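Local atomic coordinates of predicted metal-dependent hydrolase of the TIM-barrel fold (PDB entry 2QPX), a protein that binds zinc ions in a TIM-barrel fold and is probably a metal-dependent hydrolase, although its substrate is not established. Residues A[114-117]-A[123-126]; A[132-137]-A[145-150]; A[199-202]-A[206-209]; A[264-269]-A[287-292]; A[315-320]-A[324-329]. All coordinates share one frame; numbering follows the deposited sequence. Where two conformers were deposited one is given.

Overall arrangement
The five contacts follow one another along the chain in series; none nests within or crosses another. Interaction 1 closes a short loop between helix 113-120 and strand 124-127, and that strand runs on into helix 130-138, where interaction 2 pairs this helix with helix 144-156. Interaction 3 folds the loop before helix 204-221 back onto its first turns and touches interaction 2, their centres about 11 Å apart. Interactions 4 and 5 lie close to the centre of the folded chain and also touch: 264-269 meets 287-292 across two successive strand ends, and 315-320 turns back onto helix 323-342. Each of these last two brings a zinc ligand to the metal centre.

Interaction 1 (A[114-117]-A[123-126]); sequences DQTA and PVKA. With EDO (1,2-ethanediol), chain D.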
# COMPACT_ATOMS: atom_id res chain seq x y z
N ASP A 114 3.38 2.02 40.68
CA ASP A 114 4.40 1.48 41.56
C ASP A 114 4.26 -0.04 41.65
O ASP A 114 5.26 -0.75 41.63
CB ASP A 114 4.30 2.12 42.96
CG ASP A 114 4.66 3.57 42.96
OD1 ASP A 114 5.74 3.93 42.45
OD2 ASP A 114 3.84 4.34 43.45
N GLN A 115 3.05 -0.55 41.77
CA GLN A 115 2.82 -1.99 41.76
C GLN A 115 3.24 -2.62 40.44
O GLN A 115 3.79 -3.71 40.41
CB GLN A 115 1.37 -2.37 42.02
CG GLN A 115 0.86 -2.04 43.40
CD GLN A 115 -0.62 -2.38 43.54
OE1 GLN A 115 -1.22 -3.14 42.73
NE2 GLN A 115 -1.23 -1.82 44.59
N THR A 116 2.95 -1.93 39.33
CA THR A 116 3.39 -2.42 38.03
C THR A 116 4.91 -2.48 37.98
O THR A 116 5.48 -3.47 37.52
CB THR A 116 2.86 -1.55 36.89
OG1 THR A 116 1.43 -1.45 36.98
CG2 THR A 116 3.23 -2.16 35.51
N ALA A 117 5.58 -1.42 38.44
CA ALA A 117 7.05 -1.38 38.43
C ALA A 117 7.63 -2.55 39.27
O ALA A 117 8.62 -3.19 38.87
CB ALA A 117 7.58 -0.03 38.91
N PRO A 123 11.31 0.66 35.88
CA PRO A 123 10.45 1.83 36.05
C PRO A 123 9.30 1.93 35.05
O PRO A 123 9.43 1.50 33.90
CB PRO A 123 11.41 3.00 35.89
CG PRO A 123 12.61 2.45 35.21
CD PRO A 123 12.71 1.02 35.64
N VAL A 124 8.20 2.52 35.52
CA VAL A 124 6.96 2.64 34.76
C VAL A 124 6.44 4.06 34.98
O VAL A 124 6.31 4.50 36.13
CB VAL A 124 5.89 1.62 35.23
CG1 VAL A 124 4.55 1.79 34.48
CG2 VAL A 124 6.44 0.18 35.10
N LYS A 125 6.22 4.80 33.89
CA LYS A 125 5.71 6.17 33.95
C LYS A 125 4.43 6.28 33.12
O LYS A 125 4.11 5.41 32.30
CB LYS A 125 6.74 7.16 33.46
CG LYS A 125 8.12 6.94 34.12
CD LYS A 125 8.66 8.09 34.82
CE LYS A 125 10.02 7.76 35.44
NZ LYS A 125 11.01 8.92 35.27
N ALA A 126 3.69 7.36 33.36
CA ALA A 126 2.37 7.59 32.75
C ALA A 126 2.42 8.57 31.58
O ALA A 126 3.08 9.62 31.63
CB ALA A 126 1.40 8.16 33.81
C1 EDO D . 6.30 3.80 39.11
O1 EDO D . 6.28 5.17 38.66
C2 EDO D . 7.71 3.45 39.54
O2 EDO D . 8.63 3.44 38.44
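The backbone carbonyl oxygen of Val-124, a residue whose side chain packs on Thr-116 and Ala-117, is gripped by both hydroxyls of a bound 1,2-ethanediol, probably picked up from the crystallisation liquor. O1 of the diol donates to Val-124 O over 2.6 Å, and O2 adds a weak bond to the same oxygen. O2 in turn accepts from Val-124 N at 3.1 Å in a nearly straight bond (168°), so the small molecule bridges the N-H and the C=O of one residue. Its carbon backbone leans on the helix instead: C2 of the diol lies 3.5 Å from Ala-117 CB, and C1 comes near the Asp-114 carboxylate.

Between helix and strand themselves there is no hydrogen bond, and the direct contact is apolar. Val-124 reaches over with its CG2 branch, which sits beside the backbone N and anti to the carbonyl carbon; CG2 rests 3.7 Å from Ala-117 CA and 4.0 Å from Ala-117 CB. The same methyl meets Thr-116 CG2 at 4.0 Å, the two side chains crossing at about a right angle. Thr-116 can offer its methyl here because its hydroxyl is turned back along the helix to the carbonyl of Asp-112. On the strand, backbone bonds to strand 95-101 join Pro-123 to Leu-98, and Lys-125 to Leu-98 and Ile-100, while Val-124 itself presents both backbone groups to the diol. Helix 113-120 is thus laid against strand 124-127 as the closing step of a beta-alpha-beta crossover between parallel strands, the repeating unit of a TIM barrel.

Interaction 2 (A[132-137]-A[145-150]); sequences THAEDF and AAWWQA
Phe-137 and Trp-147 mark the closest backbone approach, CA to CA 6.3 Å, between two helical segments whose axes come within 9.9 Å and run at 134° to each other, about midway between perpendicular and antiparallel. Trp-147 spans the gap. Its CG is anti to the backbone N (chi1 167°), which carries the indole across to the other helix, where NE1 donates to the carbonyl oxygen of Ala-134 (3.1 Å, 157° at the hydrogen). The oxygen lies near the indole plane, so the ring meets the opposite backbone with its edge. On one side of this bond CZ2 touches Ala-134 CB at 3.9 Å; on the other CD1 comes to 3.8 Å from Phe-137 CB. The Phe-137 ring continues the interface toward Ala-150: its CD1 lies 3.8 Å from Ala-150 CB, and Ala-150 O stands over one ring face, offset toward the rim. The hydrogen bond gives the buried indole nitrogen a partner and should fix the rotation of the ring. Beyond this pair of helices, Trp-147 also packs on Phe-190 of helix 183-196 and Leu-206 of helix 204-221, while Asp-136 forms a salt bridge with Lys-199 in the loop joining those two helices.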
# COMPACT_ATOMS: atom_id res chain seq x y z
N THR A 132 -9.79 10.99 27.32
CA THR A 132 -10.37 10.45 28.55
C THR A 132 -10.38 11.51 29.66
O THR A 132 -11.33 11.63 30.41
CB THR A 132 -9.67 9.13 28.94
OG1 THR A 132 -8.29 9.33 28.83
CG2 THR A 132 -10.05 8.01 27.99
N HIS A 133 -9.33 12.34 29.74
CA HIS A 133 -9.34 13.45 30.68
C HIS A 133 -10.43 14.45 30.28
O HIS A 133 -11.20 14.92 31.14
CB HIS A 133 -7.97 14.12 30.78
CG HIS A 133 -6.99 13.36 31.62
ND1 HIS A 133 -6.14 12.41 31.10
CD2 HIS A 133 -6.74 13.41 32.95
CE1 HIS A 133 -5.40 11.92 32.08
NE2 HIS A 133 -5.76 12.49 33.22
N ALA A 134 -10.57 14.69 28.98
CA ALA A 134 -11.63 15.60 28.49
C ALA A 134 -13.02 15.09 28.93
O ALA A 134 -13.88 15.86 29.39
CB ALA A 134 -11.55 15.76 26.97
N GLU A 135 -13.25 13.79 28.79
CA GLU A 135 -14.50 13.15 29.21
C GLU A 135 -14.76 13.29 30.69
O GLU A 135 -15.89 13.59 31.13
CB GLU A 135 -14.49 11.66 28.85
CG GLU A 135 -14.54 11.38 27.35
CD GLU A 135 -14.08 10.00 26.92
OE1 GLU A 135 -13.60 9.21 27.75
OE2 GLU A 135 -14.17 9.72 25.70
N ASP A 136 -13.73 13.06 31.49
CA ASP A 136 -13.94 13.13 32.93
C ASP A 136 -14.25 14.55 33.39
O ASP A 136 -15.07 14.76 34.28
CB ASP A 136 -12.75 12.52 33.64
CG ASP A 136 -12.77 10.99 33.57
OD1 ASP A 136 -13.87 10.39 33.55
OD2 ASP A 136 -11.71 10.41 33.56
N PHE A 137 -13.60 15.54 32.77
CA PHE A 137 -13.92 16.94 33.07
C PHE A 137 -15.31 17.34 32.58
O PHE A 137 -15.98 18.15 33.23
CB PHE A 137 -12.83 17.88 32.58
CG PHE A 137 -11.62 17.94 33.48
CD1 PHE A 137 -11.66 18.62 34.68
CD2 PHE A 137 -10.47 17.25 33.16
CE1 PHE A 137 -10.57 18.66 35.51
CE2 PHE A 137 -9.38 17.30 34.00
CZ PHE A 137 -9.43 17.98 35.18
N ALA A 145 -17.11 26.94 28.43
CA ALA A 145 -16.03 27.77 28.97
C ALA A 145 -15.46 27.23 30.28
O ALA A 145 -14.23 27.20 30.47
CB ALA A 145 -16.54 29.22 29.17
N ALA A 146 -16.32 26.78 31.18
CA ALA A 146 -15.86 26.25 32.48
C ALA A 146 -15.18 24.90 32.26
O ALA A 146 -14.17 24.61 32.91
CB ALA A 146 -17.03 26.07 33.44
N TRP A 147 -15.72 24.08 31.37
CA TRP A 147 -15.09 22.80 31.02
C TRP A 147 -13.68 23.02 30.44
O TRP A 147 -12.70 22.41 30.87
CB TRP A 147 -15.93 22.04 30.02
CG TRP A 147 -15.17 20.89 29.40
CD1 TRP A 147 -14.93 19.68 29.97
CD2 TRP A 147 -14.54 20.88 28.12
NE1 TRP A 147 -14.17 18.90 29.13
CE2 TRP A 147 -13.94 19.61 27.97
CE3 TRP A 147 -14.44 21.81 27.07
CZ2 TRP A 147 -13.21 19.27 26.86
CZ3 TRP A 147 -13.74 21.47 25.95
CH2 TRP A 147 -13.11 20.19 25.85
N TRP A 148 -13.58 23.92 29.46
CA TRP A 148 -12.30 24.19 28.81
C TRP A 148 -11.27 24.74 29.80
O TRP A 148 -10.09 24.34 29.78
CB TRP A 148 -12.48 25.17 27.64
CG TRP A 148 -11.18 25.47 26.98
CD1 TRP A 148 -10.50 26.65 27.00
CD2 TRP A 148 -10.35 24.55 26.25
NE1 TRP A 148 -9.32 26.54 26.32
CE2 TRP A 148 -9.19 25.25 25.87
CE3 TRP A 148 -10.47 23.20 25.92
CZ2 TRP A 148 -8.18 24.65 25.10
CZ3 TRP A 148 -9.48 22.62 25.17
CH2 TRP A 148 -8.34 23.33 24.79
N GLN A 149 -11.69 25.63 30.68
CA GLN A 149 -10.75 26.16 31.68
C GLN A 149 -10.20 25.04 32.56
O GLN A 149 -8.98 24.95 32.78
CB GLN A 149 -11.40 27.26 32.53
CG GLN A 149 -10.48 27.78 33.60
CD GLN A 149 -11.13 28.88 34.41
OE1 GLN A 149 -11.65 28.64 35.50
NE2 GLN A 149 -11.13 30.09 33.87
N ALA A 150 -11.09 24.17 33.04
CA ALA A 150 -10.68 23.10 33.94
C ALA A 150 -9.78 22.08 33.22
O ALA A 150 -8.74 21.66 33.75
CB ALA A 150 -11.90 22.41 34.53

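Interaction 3 (A[199-202]-A[206-209]); sequences KRLT and LIDY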
# COMPACT_ATOMS: atom_id res chain seq x y z
N LYS A 199 -20.95 9.43 27.48
CA LYS A 199 -19.72 9.89 28.05
C LYS A 199 -18.62 10.02 27.00
O LYS A 199 -17.85 11.00 27.01
CB LYS A 199 -19.22 8.98 29.18
CG LYS A 199 -18.00 9.59 29.88
CD LYS A 199 -17.45 8.77 31.04
CE LYS A 199 -16.27 9.45 31.67
NZ LYS A 199 -15.70 8.62 32.79
N ARG A 200 -18.57 9.07 26.08
CA ARG A 200 -17.54 8.98 25.04
C ARG A 200 -17.45 10.27 24.21
O ARG A 200 -18.46 10.70 23.67
CB ARG A 200 -17.93 7.81 24.13
CG ARG A 200 -16.91 7.29 23.15
CD ARG A 200 -17.42 5.95 22.54
NE ARG A 200 -17.31 5.95 21.08
CZ ARG A 200 -16.30 5.47 20.38
NH1 ARG A 200 -15.26 4.90 20.98
NH2 ARG A 200 -16.31 5.56 19.06
N LEU A 201 -16.26 10.84 24.10
CA LEU A 201 -16.03 12.03 23.25
C LEU A 201 -15.87 11.58 21.77
O LEU A 201 -14.94 10.87 21.42
CB LEU A 201 -14.79 12.77 23.71
CG LEU A 201 -14.36 13.97 22.89
CD1 LEU A 201 -15.53 14.98 22.70
CD2 LEU A 201 -13.12 14.60 23.50
N THR A 202 -16.82 11.98 20.93
CA THR A 202 -16.88 11.62 19.52
C THR A 202 -17.08 12.81 18.59
O THR A 202 -17.16 12.64 17.37
CB THR A 202 -18.00 10.58 19.26
OG1 THR A 202 -19.28 11.17 19.54
CG2 THR A 202 -17.76 9.29 20.11
N LEU A 206 -15.10 19.36 18.30
CA LEU A 206 -14.48 19.56 19.61
C LEU A 206 -13.10 18.89 19.74
O LEU A 206 -12.19 19.50 20.30
CB LEU A 206 -15.44 19.13 20.72
CG LEU A 206 -14.97 19.41 22.14
CD1 LEU A 206 -14.65 20.91 22.37
CD2 LEU A 206 -16.00 18.86 23.17
N ILE A 207 -12.95 17.69 19.22
CA ILE A 207 -11.63 17.03 19.25
C ILE A 207 -10.60 17.84 18.47
O ILE A 207 -9.48 18.07 18.95
CB ILE A 207 -11.72 15.57 18.72
CG1 ILE A 207 -12.43 14.68 19.77
CG2 ILE A 207 -10.33 14.99 18.44
CD1 ILE A 207 -12.80 13.24 19.30
N ASP A 208 -10.95 18.30 17.27
CA ASP A 208 -9.99 19.04 16.46
C ASP A 208 -9.67 20.38 17.13
O ASP A 208 -8.48 20.76 17.20
CB ASP A 208 -10.50 19.25 15.02
CG ASP A 208 -10.41 18.02 14.14
OD1 ASP A 208 -10.07 16.93 14.64
OD2 ASP A 208 -10.70 18.16 12.90
N TYR A 209 -10.68 21.08 17.67
CA TYR A 209 -10.40 22.31 18.45
C TYR A 209 -9.39 22.01 19.58
O TYR A 209 -8.39 22.74 19.80
CB TYR A 209 -11.71 22.88 19.05
CG TYR A 209 -11.52 24.12 19.85
CD1 TYR A 209 -11.20 24.07 21.19
CD2 TYR A 209 -11.67 25.38 19.25
CE1 TYR A 209 -11.05 25.26 21.93
CE2 TYR A 209 -11.49 26.53 19.94
CZ TYR A 209 -11.18 26.49 21.27
OH TYR A 209 -10.98 27.65 21.97
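Leu-201 and Ile-207 slide past each other in opposite directions, side chain along side chain, so that the middle of one lies against the middle of the other. Leu-201 CG approaches Ile-207 CG1 to 3.7 Å, and Leu-201 CD2 reaches the same CG1 at 3.8 Å. The other branch of the leucine, CD1, turns to Leu-206, whose side chain it meets at about a right angle; there the touch is methyl to methyl, Leu-201 CD1 to Leu-206 CD2 at 3.9 Å. One leucine therefore divides its two methyls between consecutive residues of the helix. Ile-207 holds CG1 beside its own backbone N, anti to the carbonyl carbon, and extends from there (chi2 171°), which takes CD1 back to the loop, 3.8 Å from Leu-201 O. The contact folds the loop that follows helix 183-196 onto the opening turns of helix 204-221, within a TIM-barrel protein of the amidohydrolase group, and no hydrogen bond joins the two segments. An alanine in place of Leu-201 would remove both methyls, and Leu-206 CD2 and Ile-207 CG1 would probably be left without their loop partner, with a gap opened between loop and helix. The backbone of Leu-201 is held from outside: its N donates to Glu-135 OE2 on helix 130-138, and its O accepts from Arg-173 NH1. Trp-193 of helix 183-196 packs on both Leu-201 and Leu-206, whereas Ile-207 rests on Val-174. Ile-207 CD1 also comes within 4.4 Å of Thr-202 C.

Interaction 4 (A[264-269]-A[287-292]); sequences HCYPYH and SLLDNL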
# COMPACT_ATOMS: atom_id res chain seq x y z
N HIS A 264 1.92 2.88 15.78
CA HIS A 264 1.39 1.69 15.05
C HIS A 264 1.52 1.79 13.55
O HIS A 264 2.20 0.96 12.91
CB HIS A 264 -0.09 1.35 15.37
CG HIS A 264 -0.49 1.69 16.73
ND1 HIS A 264 0.23 1.32 17.85
CD2 HIS A 264 -1.58 2.35 17.19
CE1 HIS A 264 -0.37 1.78 18.93
NE2 HIS A 264 -1.49 2.39 18.56
N CYS A 265 0.86 2.80 12.99
CA CYS A 265 0.92 3.25 11.61
C CYS A 265 0.33 2.32 10.60
O CYS A 265 -0.38 2.76 9.70
CB CYS A 265 2.33 3.64 11.23
SG CYS A 265 2.98 4.98 12.24
N TYR A 266 0.67 1.05 10.69
CA TYR A 266 0.18 0.03 9.73
C TYR A 266 -1.32 0.16 9.44
O TYR A 266 -2.12 0.25 10.40
CB TYR A 266 0.46 -1.33 10.33
CG TYR A 266 0.05 -2.54 9.48
CD1 TYR A 266 -1.24 -3.06 9.56
CD2 TYR A 266 0.94 -3.13 8.61
CE1 TYR A 266 -1.62 -4.15 8.77
CE2 TYR A 266 0.59 -4.24 7.85
CZ TYR A 266 -0.69 -4.74 7.94
OH TYR A 266 -1.04 -5.84 7.19
N PRO A 267 -1.74 0.11 8.15
CA PRO A 267 -0.97 -0.19 6.95
C PRO A 267 -0.27 0.99 6.29
O PRO A 267 0.19 0.86 5.18
CB PRO A 267 -2.04 -0.78 6.01
CG PRO A 267 -3.17 0.02 6.34
CD PRO A 267 -3.16 0.18 7.85
N TYR A 268 -0.21 2.12 7.02
CA TYR A 268 0.29 3.40 6.49
C TYR A 268 1.68 3.74 7.01
O TYR A 268 2.07 4.90 7.14
CB TYR A 268 -0.67 4.51 6.87
CG TYR A 268 -2.11 4.27 6.49
CD1 TYR A 268 -2.52 4.29 5.18
CD2 TYR A 268 -3.06 4.08 7.48
CE1 TYR A 268 -3.84 4.09 4.83
CE2 TYR A 268 -4.43 3.89 7.14
CZ TYR A 268 -4.79 3.88 5.82
OH TYR A 268 -6.11 3.69 5.47
N HIS A 269 2.46 2.70 7.27
CA HIS A 269 3.84 2.87 7.73
C HIS A 269 4.78 3.50 6.69
O HIS A 269 5.67 4.25 7.10
CB HIS A 269 4.36 1.54 8.29
CG HIS A 269 4.19 0.41 7.35
ND1 HIS A 269 2.96 -0.19 7.13
CD2 HIS A 269 5.06 -0.15 6.46
CE1 HIS A 269 3.10 -1.10 6.17
NE2 HIS A 269 4.37 -1.11 5.76
N SER A 287 4.41 -0.51 16.48
CA SER A 287 3.77 -1.20 17.59
C SER A 287 2.37 -1.73 17.16
O SER A 287 1.78 -1.26 16.18
CB SER A 287 3.73 -0.27 18.79
OG SER A 287 2.81 0.78 18.57
N LEU A 288 1.88 -2.76 17.85
CA LEU A 288 0.60 -3.42 17.54
C LEU A 288 0.64 -4.32 16.30
O LEU A 288 0.20 -5.48 16.36
CB LEU A 288 -0.56 -2.39 17.48
CG LEU A 288 -1.95 -3.02 17.76
CD1 LEU A 288 -2.05 -3.65 19.19
CD2 LEU A 288 -3.08 -1.98 17.51
N LEU A 289 1.16 -3.82 15.19
CA LEU A 289 1.56 -4.68 14.10
C LEU A 289 2.66 -5.67 14.57
O LEU A 289 2.54 -6.87 14.29
CB LEU A 289 2.03 -3.85 12.90
CG LEU A 289 2.47 -4.64 11.63
CD1 LEU A 289 3.86 -5.29 11.75
CD2 LEU A 289 1.46 -5.69 11.15
N ASP A 290 3.65 -5.18 15.35
CA ASP A 290 4.81 -5.96 15.55
C ASP A 290 4.51 -7.25 16.33
O ASP A 290 5.12 -8.28 16.04
CB ASP A 290 6.02 -5.13 16.10
CG ASP A 290 5.79 -4.35 17.39
OD1 ASP A 290 4.72 -4.49 18.06
OD2 ASP A 290 6.78 -3.56 17.75
N ASN A 291 3.54 -7.18 17.27
CA ASN A 291 3.07 -8.35 18.07
C ASN A 291 1.80 -9.01 17.52
O ASN A 291 1.70 -10.23 17.53
CB ASN A 291 2.88 -8.04 19.56
CG ASN A 291 2.30 -6.66 19.87
OD1 ASN A 291 1.74 -5.99 19.00
ND2 ASN A 291 2.43 -6.21 21.14
N LEU A 292 0.83 -8.23 17.07
CA LEU A 292 -0.45 -8.85 16.64
C LEU A 292 -0.46 -9.27 15.19
O LEU A 292 -1.37 -9.99 14.73
CB LEU A 292 -1.66 -7.96 16.99
CG LEU A 292 -1.80 -7.52 18.47
CD1 LEU A 292 -3.23 -7.04 18.73
CD2 LEU A 292 -1.43 -8.65 19.42
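His-264 binds one of the two zinc ions through NE2, and Ser-287 takes up the other nitrogen of its imidazole. This is the metal centre at the C-terminal ends of the parallel strands of a TIM barrel; His-228 and the carboxylated Lys-167 share this zinc. Facing away from the metal, His-264 ND1 donates to Ser-287 OG at 2.7 Å in the serine conformer described here, one of two. The bond is bent (141° at the hydrogen), and the oxygen lies somewhat out of the ring plane, by 17°. In that conformer the imidazole is held at both nitrogens, which probably limits its rotation. Leu-288 adds its CB 3.8 Å from ND1, and the backbone closes in as well: His-264 CA makes a C-H...O contact with Ser-287 O at 3.2 Å.

Farther out, Asp-285 OD1 is hydrogen-bonded to His-264 N and, in the same conformer, to Ser-287 OG. The chain then turns sharply on either side of the contact. Tyr-266 N bonds back to His-264 O over 2.7 Å in a gamma turn centred on Cys-265, and helix 289-292 begins just after Leu-288.

These turns bring Tyr-266 and Leu-289 together. The tyrosine ring swings out with CG anti to the backbone N (chi1 -179°), and its hydroxyl bonds to Glu-306 of the second subunit, so this layer also reaches the subunit interface. Leu-289 CD2 sits over the centre of one face of the ring, 3.6 Å from its centroid, in a CH-pi contact; on the opposite face lies Pro-267 CB, 4.2 Å above the plane, beyond a cis peptide bond.

Interaction 5 (A[315-320]-A[324-329]); sequences FASDAS and EMYGLA. With ZN (zinc ion), chain B.
The methyl of Ala-319 sits almost directly over the middle of the Tyr-326 ring, its CB only 3.4 Å from the ring centroid, a very close CH-pi contact. Tyr-326 keeps CG beside its own backbone N, anti to the carbonyl carbon (chi1 -79°), which lays the ring alongside the loop, and its hydroxyl is tied to the backbone oxygen of His-20. With the ring cut back to an alanine here, the Ala-319 methyl would probably lose its cover and His-20 O its hydroxyl partner, leaving a gap beside Ala-319. The loop is stiffened from within by an ST turn, in which Ser-317 OG accepts from Ala-319 N at 2.9 Å; the same oxygen bonds to Asp-16. Packing is tight at Ser-317 CB, 3.5 Å from Ala-329 CB. Met-325, present as selenomethionine, lies along the other side, its extended chain passing Ala-319 and bringing SE to 3.6 Å from Ser-320 N, a buried amide that finds no hydrogen-bond partner.

Between these anchors the loop turns Asp-318 away from the helix and toward the metal. Asp-318 OD1 binds a zinc ion at 2.1 Å, and OD2 accepts from the zinc-bound water at 2.7 Å. His-18, His-20 and carboxylated Lys-167 complete the site. The loop runs from strand 313-314 into helix 323-342, with strand 14-19 and helix 289-292 packed against it, and Asn-291 ND2 of that helix bonds to both Ser-317 O and Met-325 O.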
# COMPACT_ATOMS: atom_id res chain seq x y z
N PHE A 315 11.08 1.84 19.00
CA PHE A 315 10.44 0.64 19.53
C PHE A 315 9.26 1.00 20.46
O PHE A 315 9.40 1.82 21.37
CB PHE A 315 11.39 -0.23 20.36
CG PHE A 315 10.69 -1.34 21.07
CD1 PHE A 315 10.21 -2.43 20.37
CD2 PHE A 315 10.44 -1.26 22.43
CE1 PHE A 315 9.51 -3.42 21.01
CE2 PHE A 315 9.70 -2.26 23.09
CZ PHE A 315 9.29 -3.33 22.38
N ALA A 316 8.13 0.33 20.23
CA ALA A 316 7.07 0.20 21.22
C ALA A 316 6.39 -1.12 21.00
O ALA A 316 6.43 -1.68 19.91
CB ALA A 316 6.01 1.34 21.14
N SER A 317 5.77 -1.64 22.06
CA SER A 317 4.94 -2.85 21.97
C SER A 317 3.46 -2.60 21.75
O SER A 317 2.76 -3.41 21.12
CB SER A 317 5.10 -3.69 23.26
OG SER A 317 4.54 -3.01 24.38
N ASP A 318 2.94 -1.49 22.27
CA ASP A 318 1.50 -1.31 22.40
C ASP A 318 0.84 -2.44 23.20
O ASP A 318 -0.38 -2.67 23.07
CB ASP A 318 0.76 -1.11 21.03
CG ASP A 318 -0.59 -0.46 21.21
OD1 ASP A 318 -0.73 0.36 22.13
OD2 ASP A 318 -1.54 -0.70 20.44
N ALA A 319 1.62 -3.11 24.04
CA ALA A 319 1.13 -4.29 24.72
C ALA A 319 0.29 -3.92 25.95
O ALA A 319 0.56 -2.92 26.63
CB ALA A 319 2.32 -5.19 25.14
N SER A 320 -0.70 -4.76 26.24
CA SER A 320 -1.46 -4.71 27.49
C SER A 320 -1.57 -6.09 28.04
O SER A 320 -1.27 -7.09 27.37
CB SER A 320 -2.88 -4.15 27.33
OG SER A 320 -3.80 -5.07 26.79
N GLU A 324 3.32 -11.79 27.83
CA GLU A 324 3.52 -12.40 26.49
C GLU A 324 3.37 -11.39 25.36
O GLU A 324 4.05 -11.52 24.34
CB GLU A 324 2.55 -13.55 26.23
CG GLU A 324 2.75 -14.76 27.10
CD GLU A 324 2.03 -14.74 28.45
OE1 GLU A 324 1.63 -13.68 28.95
OE2 GLU A 324 1.96 -15.83 29.08
N MSE A 325 2.45 -10.45 25.50
CA MSE A 325 2.23 -9.51 24.42
C MSE A 325 3.42 -8.56 24.33
O MSE A 325 3.82 -8.17 23.24
CB MSE A 325 0.92 -8.76 24.59
CG MSE A 325 0.55 -7.81 23.43
SE MSE A 325 -1.24 -7.16 23.57
CE MSE A 325 -1.25 -6.01 21.97
N TYR A 326 3.96 -8.16 25.49
CA TYR A 326 5.18 -7.39 25.49
C TYR A 326 6.36 -8.17 24.87
O TYR A 326 7.13 -7.65 24.01
CB TYR A 326 5.57 -7.01 26.93
CG TYR A 326 4.78 -5.83 27.52
CD1 TYR A 326 3.57 -6.00 28.17
CD2 TYR A 326 5.27 -4.53 27.38
CE1 TYR A 326 2.89 -4.92 28.68
CE2 TYR A 326 4.60 -3.44 27.91
CZ TYR A 326 3.43 -3.64 28.57
OH TYR A 326 2.81 -2.54 29.08
N GLY A 327 6.53 -9.41 25.33
CA GLY A 327 7.61 -10.26 24.84
C GLY A 327 7.56 -10.50 23.34
O GLY A 327 8.61 -10.48 22.68
N LEU A 328 6.37 -10.79 22.82
CA LEU A 328 6.26 -11.07 21.38
C LEU A 328 6.64 -9.86 20.53
O LEU A 328 7.35 -9.98 19.53
CB LEU A 328 4.89 -11.61 20.99
CG LEU A 328 4.73 -12.10 19.54
CD1 LEU A 328 5.72 -13.18 19.25
CD2 LEU A 328 3.29 -12.59 19.30
N ALA A 329 6.24 -8.67 20.98
CA ALA A 329 6.60 -7.44 20.30
C ALA A 329 8.10 -7.30 20.26
O ALA A 329 8.69 -6.99 19.23
CB ALA A 329 5.95 -6.19 21.00
ZN ZN B . -1.99 1.96 22.62
O HOH W 1 -3.24 1.21 21.14